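PDB 4KCT: pyruvate kinase 1 from Trypanosoma brucei brucei, which catalyses the last step of glycolysis, transfer of phosphate from phosphoenolpyruvate to ADP giving pyruvate and ATP, and also has an intrinsic decarboxylase activity. Local coordinates for residues R50-H55 / A82-G87; G140-D145 / I178-C183; Q219-R224 / I253-G258; K239-Q244 / R263-V268; P292-T297 / C327-G332. All coordinates share one frame; numbering follows the deposited sequence.

Contact 1: residues R50-H55 / A82-G87; sequences RMNFSH and ALDTKG. With K (potassium ion), chain D.
The potassium site of pyruvate kinase sits at the C-terminal ends of two neighbouring strands of the TIM barrel, 46-52 and 80-84, which are joined through helix 58-75 in a beta-alpha-beta unit. The strands run parallel, their axes 24° apart. Ala82 O takes the amide of Met51, Met51 O takes that of Asp84, and Asp84 O, 3.0 Å from Phe53 N, carries the pairing one residue past the end of the first strand. On the face of Met51 and Leu83, CG of Leu83 sits over one face of the Phe53 ring in a CH-pi contact, 3.8 Å from its centroid; His61 stacks on the same ring. The face of Arg50, Asn52 and Asp84, which Ala82 shares, carries the polar groups. Arg50, extended with CG anti to the backbone N (chi1 174°), brings NE within 2.8 Å of Asp84 OD2; the acceptor lies in the guanidinium plane, yet the carboxylate is met from above its own plane, the two groups being nearly perpendicular. A weak bond from NH2 reaches the same oxygen. Lys239 pairs with the carboxylate as a whole, which probably keeps Asp84 ionised. Asp84 OD1 binds K at 2.7 Å, alongside Ser54 OG, Thr85 O and two waters, and also faces the ammonium of Lys239. Asn52 OD1 also binds K and closes an Asx turn, accepting from Ser54 N at 3.0 Å.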
# COMPACT_ATOMS: atom_id res chain seq x y z
N ARG A 50 -16.75 -8.81 -37.73
CA ARG A 50 -17.32 -7.46 -37.84
C ARG A 50 -17.71 -7.18 -39.30
O ARG A 50 -16.92 -7.42 -40.23
CB ARG A 50 -16.32 -6.43 -37.36
CG ARG A 50 -16.76 -4.97 -37.56
CD ARG A 50 -15.61 -4.03 -37.17
NE ARG A 50 -15.91 -2.61 -37.40
CZ ARG A 50 -15.33 -1.87 -38.34
NH1 ARG A 50 -14.43 -2.43 -39.18
NH2 ARG A 50 -15.66 -0.60 -38.47
N MET A 51 -18.97 -6.81 -39.50
CA MET A 51 -19.43 -6.30 -40.77
C MET A 51 -19.49 -4.78 -40.70
O MET A 51 -20.21 -4.21 -39.87
CB MET A 51 -20.84 -6.84 -41.08
CG MET A 51 -20.96 -8.37 -40.98
SD MET A 51 -22.65 -8.92 -41.28
CE MET A 51 -23.54 -8.21 -39.89
N ASN A 52 -18.74 -4.12 -41.58
CA ASN A 52 -18.70 -2.69 -41.62
C ASN A 52 -19.73 -2.17 -42.58
O ASN A 52 -19.53 -2.21 -43.80
CB ASN A 52 -17.32 -2.20 -42.06
CG ASN A 52 -17.20 -0.68 -42.00
OD1 ASN A 52 -18.14 0.03 -41.61
ND2 ASN A 52 -16.05 -0.17 -42.40
N PHE A 53 -20.87 -1.74 -42.05
CA PHE A 53 -21.99 -1.30 -42.89
C PHE A 53 -21.79 0.11 -43.42
O PHE A 53 -22.66 0.64 -44.10
CB PHE A 53 -23.33 -1.39 -42.15
CG PHE A 53 -24.00 -2.72 -42.25
CD1 PHE A 53 -23.33 -3.88 -41.89
CD2 PHE A 53 -25.31 -2.83 -42.73
CE1 PHE A 53 -23.95 -5.11 -41.97
CE2 PHE A 53 -25.93 -4.05 -42.82
CZ PHE A 53 -25.24 -5.20 -42.48
N SER A 54 -20.63 0.71 -43.16
CA SER A 54 -20.25 1.90 -43.93
C SER A 54 -20.13 1.59 -45.43
O SER A 54 -20.34 2.47 -46.25
CB SER A 54 -18.94 2.50 -43.42
OG SER A 54 -19.14 3.11 -42.17
N HIS A 55 -19.84 0.34 -45.78
CA HIS A 55 -19.73 -0.07 -47.19
C HIS A 55 -20.54 -1.31 -47.43
O HIS A 55 -20.88 -2.02 -46.48
CB HIS A 55 -18.27 -0.36 -47.57
CG HIS A 55 -17.29 0.62 -46.99
ND1 HIS A 55 -17.27 1.93 -47.34
CD2 HIS A 55 -16.30 0.46 -46.02
CE1 HIS A 55 -16.33 2.58 -46.61
NE2 HIS A 55 -15.73 1.67 -45.82
N ALA A 82 -21.02 -9.10 -35.49
CA ALA A 82 -21.25 -7.71 -35.12
C ALA A 82 -21.62 -6.88 -36.33
O ALA A 82 -20.96 -6.96 -37.36
CB ALA A 82 -20.00 -7.11 -34.42
N LEU A 83 -22.58 -5.98 -36.15
CA LEU A 83 -22.96 -5.05 -37.21
C LEU A 83 -22.49 -3.65 -36.82
O LEU A 83 -22.91 -3.11 -35.80
CB LEU A 83 -24.50 -5.08 -37.40
CG LEU A 83 -25.05 -4.32 -38.62
CD1 LEU A 83 -26.46 -4.80 -38.96
CD2 LEU A 83 -25.02 -2.80 -38.39
N ASP A 84 -21.52 -3.11 -37.57
CA ASP A 84 -20.93 -1.80 -37.25
C ASP A 84 -21.59 -0.72 -38.12
O ASP A 84 -21.46 -0.76 -39.33
CB ASP A 84 -19.40 -1.85 -37.47
CG ASP A 84 -18.67 -0.59 -36.97
OD1 ASP A 84 -19.10 0.52 -37.35
OD2 ASP A 84 -17.64 -0.71 -36.25
N THR A 85 -22.36 0.18 -37.51
CA THR A 85 -23.24 1.07 -38.29
C THR A 85 -22.44 2.13 -39.05
O THR A 85 -21.33 2.52 -38.65
CB THR A 85 -24.28 1.78 -37.40
OG1 THR A 85 -23.60 2.57 -36.43
CG2 THR A 85 -25.15 0.75 -36.68
N LYS A 86 -23.00 2.62 -40.14
CA LYS A 86 -22.43 3.78 -40.83
C LYS A 86 -22.42 5.01 -39.91
O LYS A 86 -21.42 5.66 -39.75
CB LYS A 86 -23.22 4.08 -42.12
CG LYS A 86 -22.50 5.02 -43.08
CD LYS A 86 -23.35 5.28 -44.32
CE LYS A 86 -22.50 5.61 -45.54
NZ LYS A 86 -21.43 6.58 -45.20
N GLY A 87 -23.56 5.32 -39.30
CA GLY A 87 -23.61 6.41 -38.35
C GLY A 87 -23.75 7.76 -39.03
O GLY A 87 -23.85 7.84 -40.26
K K D . -18.88 1.82 -39.67
O HOH W 1 -18.81 4.41 -39.33
O HOH W 2 -16.09 2.42 -39.14

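Contact 2: residues G140-D145 / I178-C183; sequences GSIYVD and INLPGC
Pro181 points its CG at the face of Tyr143, the tightest side-chain packing between 140-145 and 178-183. The CG stands over the centre of the phenol ring, 3.6 Å from the centroid and 14° off the ring normal, a CH-pi contact, and CB lies nearest CE1. Tyr143 takes this position with CG anti to its carbonyl carbon (chi1 -70°). Beneath the ring the backbones hold each other by two bonds, both at 3.0 Å: Tyr143 N to Asn179 O and Asn179 N to Tyr143 O. They make Tyr143 and Asn179 an antiparallel hydrogen-bonded pair in the mixed sheet of the small B domain, the lid-like insertion of pyruvate kinases after the third barrel strand. On the opposite face the side chains that meet are apolar. CD1 of Ile178 lies beside the two methyls of Val144, 3.7 Å from CG2, and Leu180 CD1 runs alongside CG1 of Ile142. Toward Ser141 the strands part, and water fills in: after Asn179 the second segment turns off in a type II turn from Leu180 to Cys183, and water 3 donates to both Ser141 O (2.7 Å) and Pro181 O (2.8 Å), bridging backbones that no longer pair directly.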
# COMPACT_ATOMS: atom_id res chain seq x y z
N GLY A 140 -11.55 28.61 -33.91
CA GLY A 140 -11.72 27.16 -33.95
C GLY A 140 -11.30 26.56 -35.29
O GLY A 140 -10.99 27.28 -36.24
N SER A 141 -11.32 25.24 -35.37
CA SER A 141 -10.94 24.55 -36.58
C SER A 141 -12.10 23.78 -37.23
O SER A 141 -12.94 23.19 -36.54
CB SER A 141 -9.78 23.60 -36.30
OG SER A 141 -8.64 24.33 -35.90
N ILE A 142 -12.05 23.69 -38.55
CA ILE A 142 -12.84 22.73 -39.26
C ILE A 142 -11.89 21.82 -40.00
O ILE A 142 -10.99 22.30 -40.68
CB ILE A 142 -13.78 23.42 -40.27
CG1 ILE A 142 -14.80 24.29 -39.52
CG2 ILE A 142 -14.46 22.39 -41.15
CD1 ILE A 142 -15.58 25.25 -40.42
N TYR A 143 -12.07 20.52 -39.85
CA TYR A 143 -11.23 19.55 -40.52
C TYR A 143 -11.99 19.02 -41.72
O TYR A 143 -13.18 18.68 -41.61
CB TYR A 143 -10.90 18.39 -39.58
CG TYR A 143 -9.96 18.76 -38.43
CD1 TYR A 143 -9.70 17.85 -37.39
CD2 TYR A 143 -9.29 19.99 -38.41
CE1 TYR A 143 -8.85 18.18 -36.34
CE2 TYR A 143 -8.48 20.35 -37.33
CZ TYR A 143 -8.22 19.42 -36.32
OH TYR A 143 -7.38 19.76 -35.27
N VAL A 144 -11.28 18.81 -42.82
CA VAL A 144 -11.92 18.31 -44.02
C VAL A 144 -11.16 17.09 -44.53
O VAL A 144 -9.94 17.03 -44.45
CB VAL A 144 -11.98 19.41 -45.11
CG1 VAL A 144 -12.96 19.02 -46.20
CG2 VAL A 144 -12.37 20.76 -44.48
N ASP A 145 -11.92 16.08 -44.97
CA ASP A 145 -11.37 14.91 -45.62
C ASP A 145 -10.58 14.07 -44.62
O ASP A 145 -9.35 13.99 -44.68
CB ASP A 145 -10.49 15.31 -46.81
CG ASP A 145 -10.46 14.24 -47.87
OD1 ASP A 145 -11.08 13.18 -47.67
OD2 ASP A 145 -9.83 14.47 -48.91
N ILE A 178 -16.42 15.94 -42.97
CA ILE A 178 -16.11 17.10 -42.13
C ILE A 178 -16.06 16.64 -40.66
O ILE A 178 -16.91 15.85 -40.22
CB ILE A 178 -17.22 18.19 -42.29
CG1 ILE A 178 -17.16 18.82 -43.69
CG2 ILE A 178 -17.14 19.25 -41.18
CD1 ILE A 178 -15.91 19.68 -43.93
N ASN A 179 -15.07 17.12 -39.91
CA ASN A 179 -15.07 16.95 -38.46
C ASN A 179 -14.96 18.31 -37.80
O ASN A 179 -14.33 19.19 -38.33
CB ASN A 179 -13.90 16.06 -38.00
CG ASN A 179 -14.04 14.63 -38.51
OD1 ASN A 179 -13.67 14.33 -39.63
ND2 ASN A 179 -14.75 13.80 -37.75
N LEU A 180 -15.67 18.49 -36.70
CA LEU A 180 -15.66 19.75 -36.00
C LEU A 180 -15.03 19.49 -34.63
O LEU A 180 -15.74 19.23 -33.65
CB LEU A 180 -17.11 20.24 -35.83
CG LEU A 180 -17.77 21.13 -36.91
CD1 LEU A 180 -17.02 21.30 -38.22
CD2 LEU A 180 -19.27 20.91 -37.07
N PRO A 181 -13.68 19.54 -34.57
CA PRO A 181 -12.97 18.97 -33.41
C PRO A 181 -13.28 19.77 -32.17
O PRO A 181 -13.33 21.00 -32.23
CB PRO A 181 -11.49 19.11 -33.80
CG PRO A 181 -11.46 20.19 -34.83
CD PRO A 181 -12.76 20.06 -35.59
N GLY A 182 -13.74 19.09 -31.13
CA GLY A 182 -14.02 19.77 -29.87
C GLY A 182 -15.39 20.44 -29.82
O GLY A 182 -15.74 21.02 -28.81
N CYS A 183 -16.18 20.32 -30.89
CA CYS A 183 -17.46 21.05 -30.99
C CYS A 183 -18.65 20.16 -30.65
O CYS A 183 -18.70 18.99 -31.05
CB CYS A 183 -17.65 21.64 -32.40
SG CYS A 183 -16.35 22.76 -32.93
O HOH W 3 -13.14 23.26 -33.83

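Contact 3: residues Q219-R224 / I253-G258; sequences QVREVR and IEASNG
Arg224 leaves helix 217-227 with CG anti to the backbone N (chi1 -177°), and the bond from CA to CB already points at the 253-258 segment. The chain then bends at chi2 (89°) and chi3 (62°), and the guanidinium meets its partners edge-on. NE gives its hydrogen to water 4, which in turn donates to Ala255 O. NH2 meets that same carbonyl directly, at 3.0 Å, and also reaches Asn257 OD1. NH1 completes an end-on, two-nitrogen grip on Asn257 OD1, 2.9 Å away and on a lone pair in the amide plane; the amide stands nearly perpendicular to the guanidinium. Ile236 N is a further donor to OD1. Beside this polar clasp, Val220 packs CB to CB on Ala255 at 3.8 Å and sets CG2 against Ser256 OG, which is bonded to Ile252 O. The arginine thus binds the last carbonyl of helix 249-255, Ala255 O, where the chain turns into strand 258-262, joining neighbouring outer helices of the TIM barrel.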
# COMPACT_ATOMS: atom_id res chain seq x y z
N GLN A 219 -28.49 8.90 -26.81
CA GLN A 219 -28.26 8.25 -28.09
C GLN A 219 -28.20 6.72 -28.00
O GLN A 219 -28.69 6.02 -28.90
CB GLN A 219 -26.98 8.77 -28.72
CG GLN A 219 -27.06 10.23 -29.08
CD GLN A 219 -26.13 10.57 -30.20
OE1 GLN A 219 -25.00 10.09 -30.24
NE2 GLN A 219 -26.63 11.33 -31.17
N VAL A 220 -27.55 6.19 -26.97
CA VAL A 220 -27.58 4.73 -26.75
C VAL A 220 -29.02 4.22 -26.64
O VAL A 220 -29.38 3.22 -27.27
CB VAL A 220 -26.79 4.31 -25.50
CG1 VAL A 220 -26.78 2.79 -25.38
CG2 VAL A 220 -25.35 4.84 -25.56
N ARG A 221 -29.82 4.89 -25.81
CA ARG A 221 -31.24 4.58 -25.66
C ARG A 221 -32.04 4.65 -26.95
O ARG A 221 -32.89 3.79 -27.20
CB ARG A 221 -31.88 5.47 -24.56
CG ARG A 221 -31.43 5.08 -23.15
CD ARG A 221 -32.25 5.78 -22.07
NE ARG A 221 -31.89 7.19 -21.93
CZ ARG A 221 -30.86 7.65 -21.22
NH1 ARG A 221 -30.63 8.95 -21.15
NH2 ARG A 221 -30.07 6.80 -20.54
N GLU A 222 -31.68 5.59 -27.83
CA GLU A 222 -32.30 5.66 -29.15
C GLU A 222 -31.94 4.51 -30.05
O GLU A 222 -32.80 3.99 -30.76
CB GLU A 222 -32.00 7.00 -29.84
CG GLU A 222 -32.83 8.13 -29.25
CD GLU A 222 -32.23 9.51 -29.48
OE1 GLU A 222 -31.26 9.63 -30.26
OE2 GLU A 222 -32.75 10.48 -28.89
N VAL A 223 -30.67 4.06 -29.99
CA VAL A 223 -30.31 2.83 -30.69
C VAL A 223 -31.08 1.63 -30.14
O VAL A 223 -31.58 0.79 -30.91
CB VAL A 223 -28.78 2.56 -30.62
CG1 VAL A 223 -28.45 1.17 -31.20
CG2 VAL A 223 -28.04 3.66 -31.40
N ARG A 224 -31.15 1.55 -28.82
CA ARG A 224 -31.83 0.45 -28.14
C ARG A 224 -33.31 0.44 -28.57
O ARG A 224 -33.84 -0.60 -28.91
CB ARG A 224 -31.70 0.61 -26.61
CG ARG A 224 -32.30 -0.51 -25.78
CD ARG A 224 -31.31 -1.63 -25.50
NE ARG A 224 -30.12 -1.20 -24.72
CZ ARG A 224 -29.00 -1.93 -24.65
NH1 ARG A 224 -28.96 -3.13 -25.26
NH2 ARG A 224 -27.91 -1.47 -23.99
N ILE A 253 -21.31 4.40 -20.66
CA ILE A 253 -20.97 3.06 -20.22
C ILE A 253 -22.18 2.48 -19.49
O ILE A 253 -22.60 1.36 -19.77
CB ILE A 253 -19.79 3.07 -19.23
CG1 ILE A 253 -18.47 3.25 -20.00
CG2 ILE A 253 -19.77 1.80 -18.42
CD1 ILE A 253 -17.26 3.51 -19.09
N GLU A 254 -22.80 3.30 -18.65
CA GLU A 254 -23.99 2.88 -17.93
C GLU A 254 -25.11 2.38 -18.87
O GLU A 254 -25.75 1.37 -18.59
CB GLU A 254 -24.51 4.03 -17.05
CG GLU A 254 -25.92 3.81 -16.54
CD GLU A 254 -25.93 3.12 -15.20
OE1 GLU A 254 -25.26 3.61 -14.27
OE2 GLU A 254 -26.57 2.05 -15.09
N ALA A 255 -25.37 3.12 -19.95
CA ALA A 255 -26.46 2.75 -20.87
C ALA A 255 -26.12 1.58 -21.81
O ALA A 255 -27.02 1.00 -22.44
CB ALA A 255 -26.89 3.98 -21.69
N SER A 256 -24.82 1.29 -21.97
CA SER A 256 -24.35 0.40 -23.03
C SER A 256 -24.09 -0.98 -22.47
O SER A 256 -23.96 -1.14 -21.26
CB SER A 256 -23.04 0.96 -23.66
OG SER A 256 -23.24 2.27 -24.16
N ASN A 257 -23.91 -1.96 -23.35
CA ASN A 257 -23.44 -3.27 -22.93
C ASN A 257 -21.91 -3.33 -22.95
O ASN A 257 -21.31 -4.22 -22.38
CB ASN A 257 -24.02 -4.37 -23.83
CG ASN A 257 -25.56 -4.42 -23.77
OD1 ASN A 257 -26.23 -3.82 -24.60
ND2 ASN A 257 -26.08 -4.90 -22.66
N GLY A 258 -21.29 -2.40 -23.66
CA GLY A 258 -19.83 -2.43 -23.86
C GLY A 258 -19.40 -1.22 -24.66
O GLY A 258 -20.24 -0.39 -25.05
O HOH W 4 -29.82 1.31 -23.51

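Contact 4: residues K239-Q244 / R263-V268; sequences KIENHQ and RGDLGV. With MG (magnesium ion), chain C; PYR (pyruvic acid), chain E.
Arg263 opens the short helix 263-269; its guanidinium pairs with Asp316 and the carbonyl oxygens of Ala296 and Thr297. Next, Gly264 N donates to the pyruvate carboxylate oxygen O at 2.8 Å; a CB at this residue would collide with that oxygen. Asp265 N gives a straighter bond, 163° at the hydrogen, to the other carboxylate oxygen, OXT, so the first turn of the helix receives the negative end of the ligand, a setting that probably helps hold its charge. The Asp265 side chain lies alongside that of Glu241, pointing the same way. Asp265 OD1 and Glu241 OE1 come within 2.8 Å of each other because both bind magnesium, each at 2.0 Å. Pyruvate OXT and O3 chelate the ion, and waters 5 and 6 complete six ligands. Lys239 NZ donates to pyruvate O3 at 2.9 Å, so the keto oxygen faces both metal and ammonium, which would be expected to stabilise an enolate there. Glu241 OE2 leaves the metal to take the amide of Phe213 and a hydrogen from water 5. Leu266 follows, its CA 3.3 Å from Glu241 O in a CA-H...O contact and its CD1 against Asn242 N. The helix follows directly on strand 258-262, beside the end of strand 235-240, with helix 275-289 against Leu266 and Arg311 of the second subunit bonded to Arg263 O and Gly264 O.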
# COMPACT_ATOMS: atom_id res chain seq x y z
N LYS A 239 -19.50 3.09 -29.74
CA LYS A 239 -18.19 3.51 -30.22
C LYS A 239 -17.94 4.95 -29.83
O LYS A 239 -18.78 5.83 -30.07
CB LYS A 239 -18.08 3.36 -31.74
CG LYS A 239 -18.38 1.93 -32.20
CD LYS A 239 -18.53 1.85 -33.73
CE LYS A 239 -17.37 2.52 -34.45
NZ LYS A 239 -17.61 2.46 -35.93
N ILE A 240 -16.87 5.16 -29.09
CA ILE A 240 -16.48 6.49 -28.67
C ILE A 240 -15.54 7.09 -29.72
O ILE A 240 -14.40 6.60 -29.91
CB ILE A 240 -15.75 6.41 -27.31
CG1 ILE A 240 -16.63 5.70 -26.28
CG2 ILE A 240 -15.28 7.80 -26.83
CD1 ILE A 240 -17.96 6.40 -26.02
N GLU A 241 -15.99 8.16 -30.39
CA GLU A 241 -15.30 8.63 -31.57
C GLU A 241 -15.01 10.13 -31.56
O GLU A 241 -14.50 10.65 -32.54
CB GLU A 241 -16.10 8.30 -32.85
CG GLU A 241 -16.66 6.90 -32.90
CD GLU A 241 -16.81 6.38 -34.32
OE1 GLU A 241 -15.77 6.22 -35.01
OE2 GLU A 241 -17.92 5.99 -34.68
N ASN A 242 -15.44 10.83 -30.50
CA ASN A 242 -15.24 12.28 -30.42
C ASN A 242 -15.27 12.77 -28.98
O ASN A 242 -15.41 11.95 -28.05
CB ASN A 242 -16.30 13.04 -31.28
CG ASN A 242 -17.63 13.25 -30.54
OD1 ASN A 242 -18.06 12.41 -29.74
ND2 ASN A 242 -18.32 14.36 -30.86
N HIS A 243 -15.06 14.07 -28.77
CA HIS A 243 -14.85 14.55 -27.41
C HIS A 243 -16.11 14.39 -26.55
O HIS A 243 -16.01 14.19 -25.35
CB HIS A 243 -14.36 15.99 -27.40
CG HIS A 243 -15.46 16.99 -27.53
ND1 HIS A 243 -16.13 17.17 -28.70
CD2 HIS A 243 -16.16 17.71 -26.56
CE1 HIS A 243 -17.16 18.03 -28.50
NE2 HIS A 243 -17.19 18.34 -27.18
N GLN A 244 -17.29 14.49 -27.17
CA GLN A 244 -18.56 14.28 -26.43
C GLN A 244 -18.65 12.89 -25.85
O GLN A 244 -19.04 12.72 -24.70
CB GLN A 244 -19.79 14.50 -27.34
CG GLN A 244 -19.91 15.91 -27.87
CD GLN A 244 -20.98 16.00 -28.96
OE1 GLN A 244 -20.76 15.64 -30.12
NE2 GLN A 244 -22.17 16.33 -28.55
N ARG A 263 -10.45 4.47 -32.43
CA ARG A 263 -9.33 5.40 -32.44
C ARG A 263 -9.15 6.17 -33.75
O ARG A 263 -8.50 7.20 -33.76
CB ARG A 263 -8.03 4.69 -32.08
CG ARG A 263 -8.05 4.18 -30.65
CD ARG A 263 -6.70 3.62 -30.28
NE ARG A 263 -6.20 2.66 -31.28
CZ ARG A 263 -5.04 2.04 -31.16
NH1 ARG A 263 -4.28 2.26 -30.10
NH2 ARG A 263 -4.56 1.31 -32.18
N GLY A 264 -9.73 5.65 -34.84
CA GLY A 264 -9.60 6.30 -36.16
C GLY A 264 -10.27 7.65 -36.14
O GLY A 264 -9.60 8.70 -36.21
N ASP A 265 -11.59 7.64 -35.94
CA ASP A 265 -12.34 8.89 -35.84
C ASP A 265 -11.90 9.72 -34.62
O ASP A 265 -11.82 10.96 -34.66
CB ASP A 265 -13.84 8.59 -35.83
CG ASP A 265 -14.40 8.34 -37.24
OD1 ASP A 265 -15.03 7.28 -37.50
OD2 ASP A 265 -14.06 9.15 -38.13
N LEU A 266 -11.64 9.04 -33.51
CA LEU A 266 -11.29 9.76 -32.29
C LEU A 266 -10.06 10.64 -32.51
O LEU A 266 -10.00 11.76 -32.01
CB LEU A 266 -11.07 8.78 -31.12
CG LEU A 266 -10.91 9.38 -29.74
CD1 LEU A 266 -12.12 10.26 -29.40
CD2 LEU A 266 -10.75 8.26 -28.70
N GLY A 267 -9.05 10.08 -33.19
CA GLY A 267 -7.76 10.76 -33.37
C GLY A 267 -7.81 11.82 -34.48
O GLY A 267 -6.82 12.53 -34.72
N VAL A 268 -8.97 11.97 -35.11
CA VAL A 268 -9.27 13.11 -35.96
C VAL A 268 -10.02 14.18 -35.17
O VAL A 268 -9.72 15.38 -35.27
CB VAL A 268 -10.12 12.67 -37.18
CG1 VAL A 268 -10.73 13.87 -37.89
CG2 VAL A 268 -9.28 11.81 -38.13
MG MG C . -15.18 5.46 -36.74
C PYR E . -12.84 4.18 -36.00
O PYR E . -11.72 3.83 -35.53
OXT PYR E . -13.11 5.41 -36.16
CA PYR E . -13.91 3.15 -36.23
O3 PYR E . -15.00 3.48 -36.72
CB PYR E . -13.69 1.74 -35.76
O HOH W 5 -17.44 5.67 -37.17
O HOH W 6 -14.98 5.07 -38.83

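Contact 5: residues P292-T297 / C327-G332; sequences PVICAT and CVMLSG. With PYR (pyruvic acid), chain E.
Val293 starts the pairing of strand 293-296 with 327-330, the seventh and eighth strands of the TIM barrel: its O accepts from Cys327 N at 3.2 Å. Ile294 follows, its CG1 packed on CB of Cys327 (3.8 Å) and its CG2 on CB of Met329, while its CA leans on Cys327 O. Cys295 N closes a bond of 2.9 Å to that same Cys327 O, donating from above the carbonyl plane. At Ala296 the methyl meets CE of Met329 at 3.7 Å; Met329 reaches there with CG anti to the backbone N (chi1 -177°), and the same CE approaches the methyl of pyruvate, CB, at 4.0 Å. Thr297 has a positive phi (94°). Its amide is linked through water 7 to Ser331 OG, and water 8 joins that hydroxyl to Thr297 OG1. Thr297 OG1 donates to PYR O at 2.4 Å, very short and consistent with a strong interaction that would probably polarise the carboxylate, while the pyruvate methyl has CE of Met329 as an apolar neighbour.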
# COMPACT_ATOMS: atom_id res chain seq x y z
N PRO A 292 -17.49 -5.09 -21.31
CA PRO A 292 -16.41 -5.40 -22.26
C PRO A 292 -15.97 -4.17 -23.06
O PRO A 292 -16.78 -3.26 -23.32
CB PRO A 292 -17.05 -6.45 -23.20
CG PRO A 292 -18.52 -6.42 -22.91
CD PRO A 292 -18.63 -6.01 -21.46
N VAL A 293 -14.69 -4.09 -23.35
CA VAL A 293 -14.15 -2.94 -24.08
C VAL A 293 -13.17 -3.42 -25.14
O VAL A 293 -12.45 -4.40 -24.93
CB VAL A 293 -13.52 -1.87 -23.13
CG1 VAL A 293 -12.32 -2.42 -22.34
CG2 VAL A 293 -13.10 -0.60 -23.93
N ILE A 294 -13.34 -2.87 -26.35
CA ILE A 294 -12.60 -3.26 -27.53
C ILE A 294 -11.69 -2.08 -27.90
O ILE A 294 -12.17 -0.93 -28.00
CB ILE A 294 -13.59 -3.48 -28.70
CG1 ILE A 294 -14.66 -4.53 -28.34
CG2 ILE A 294 -12.85 -3.80 -29.99
CD1 ILE A 294 -15.78 -4.64 -29.36
N CYS A 295 -10.41 -2.34 -28.12
CA CYS A 295 -9.51 -1.33 -28.72
C CYS A 295 -9.43 -1.55 -30.24
O CYS A 295 -9.24 -2.67 -30.69
CB CYS A 295 -8.11 -1.43 -28.08
SG CYS A 295 -6.98 -0.10 -28.62
N ALA A 296 -9.66 -0.47 -31.01
CA ALA A 296 -9.80 -0.57 -32.47
C ALA A 296 -8.82 0.36 -33.24
O ALA A 296 -8.54 1.49 -32.81
CB ALA A 296 -11.24 -0.28 -32.90
N THR A 297 -8.48 -0.08 -34.46
CA THR A 297 -8.07 0.81 -35.56
C THR A 297 -6.56 0.99 -35.66
O THR A 297 -5.89 1.42 -34.70
CB THR A 297 -8.81 2.16 -35.56
OG1 THR A 297 -10.21 1.92 -35.72
CG2 THR A 297 -8.28 3.04 -36.73
N CYS A 327 -10.78 -7.00 -25.78
CA CYS A 327 -10.64 -7.33 -27.19
C CYS A 327 -9.73 -6.34 -27.87
O CYS A 327 -9.74 -5.14 -27.55
CB CYS A 327 -11.99 -7.25 -27.92
SG CYS A 327 -13.26 -8.29 -27.23
N VAL A 328 -9.12 -6.81 -28.96
CA VAL A 328 -8.48 -5.97 -29.91
C VAL A 328 -9.06 -6.27 -31.29
O VAL A 328 -9.66 -7.32 -31.51
CB VAL A 328 -6.94 -6.21 -29.92
CG1 VAL A 328 -6.32 -5.58 -28.66
CG2 VAL A 328 -6.63 -7.70 -29.92
N MET A 329 -8.97 -5.30 -32.18
CA MET A 329 -9.75 -5.39 -33.39
C MET A 329 -8.88 -5.16 -34.61
O MET A 329 -7.83 -4.48 -34.53
CB MET A 329 -10.88 -4.38 -33.38
CG MET A 329 -11.78 -4.47 -34.60
SD MET A 329 -13.26 -3.49 -34.33
CE MET A 329 -12.97 -2.17 -35.52
N LEU A 330 -9.24 -5.83 -35.70
CA LEU A 330 -8.60 -5.63 -37.00
C LEU A 330 -9.64 -5.12 -38.01
O LEU A 330 -10.82 -5.54 -37.99
CB LEU A 330 -7.97 -6.97 -37.47
CG LEU A 330 -6.88 -7.52 -36.54
CD1 LEU A 330 -6.60 -8.99 -36.86
CD2 LEU A 330 -5.59 -6.70 -36.64
N SER A 331 -9.22 -4.18 -38.85
CA SER A 331 -10.11 -3.60 -39.84
C SER A 331 -9.64 -3.94 -41.24
O SER A 331 -9.77 -5.11 -41.66
CB SER A 331 -10.24 -2.09 -39.62
OG SER A 331 -10.86 -1.88 -38.36
N GLY A 332 -8.97 -3.00 -41.90
CA GLY A 332 -8.46 -3.26 -43.27
C GLY A 332 -7.46 -4.43 -43.31
O GLY A 332 -7.37 -5.15 -44.32
C PYR E . -12.84 4.18 -36.00
O PYR E . -11.72 3.83 -35.53
OXT PYR E . -13.11 5.41 -36.16
CA PYR E . -13.91 3.15 -36.23
O3 PYR E . -15.00 3.48 -36.72
CB PYR E . -13.69 1.74 -35.76
O HOH W 7 -9.27 -2.12 -36.07
O HOH W 8 -11.18 0.83 -38.22

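Overall arrangement
Contacts 1, 4 and 5 gather at the C-terminal mouth of one eight-stranded parallel barrel, their centres about 13 to 16 Å apart, and surround the substrate site: contact 1 holds potassium, contact 4 magnesium, and contacts 4 and 5 share pyruvate. Strands 46-52 and 80-84 come second and third in the barrel, 235-240 fifth, 293-296 and 327-330 last. Contact 3 lies on the outer helices, its segments alternating with those of contact 4 along the chain, and meets contact 5 where Asn257 packs on Pro292. Contact 2, in the separate mixed sheet inserted after contact 1, has its centre about 12 Å from that of contact 4 and touches it through Val268 and His243, placing the B domain beside the catalytic mouth.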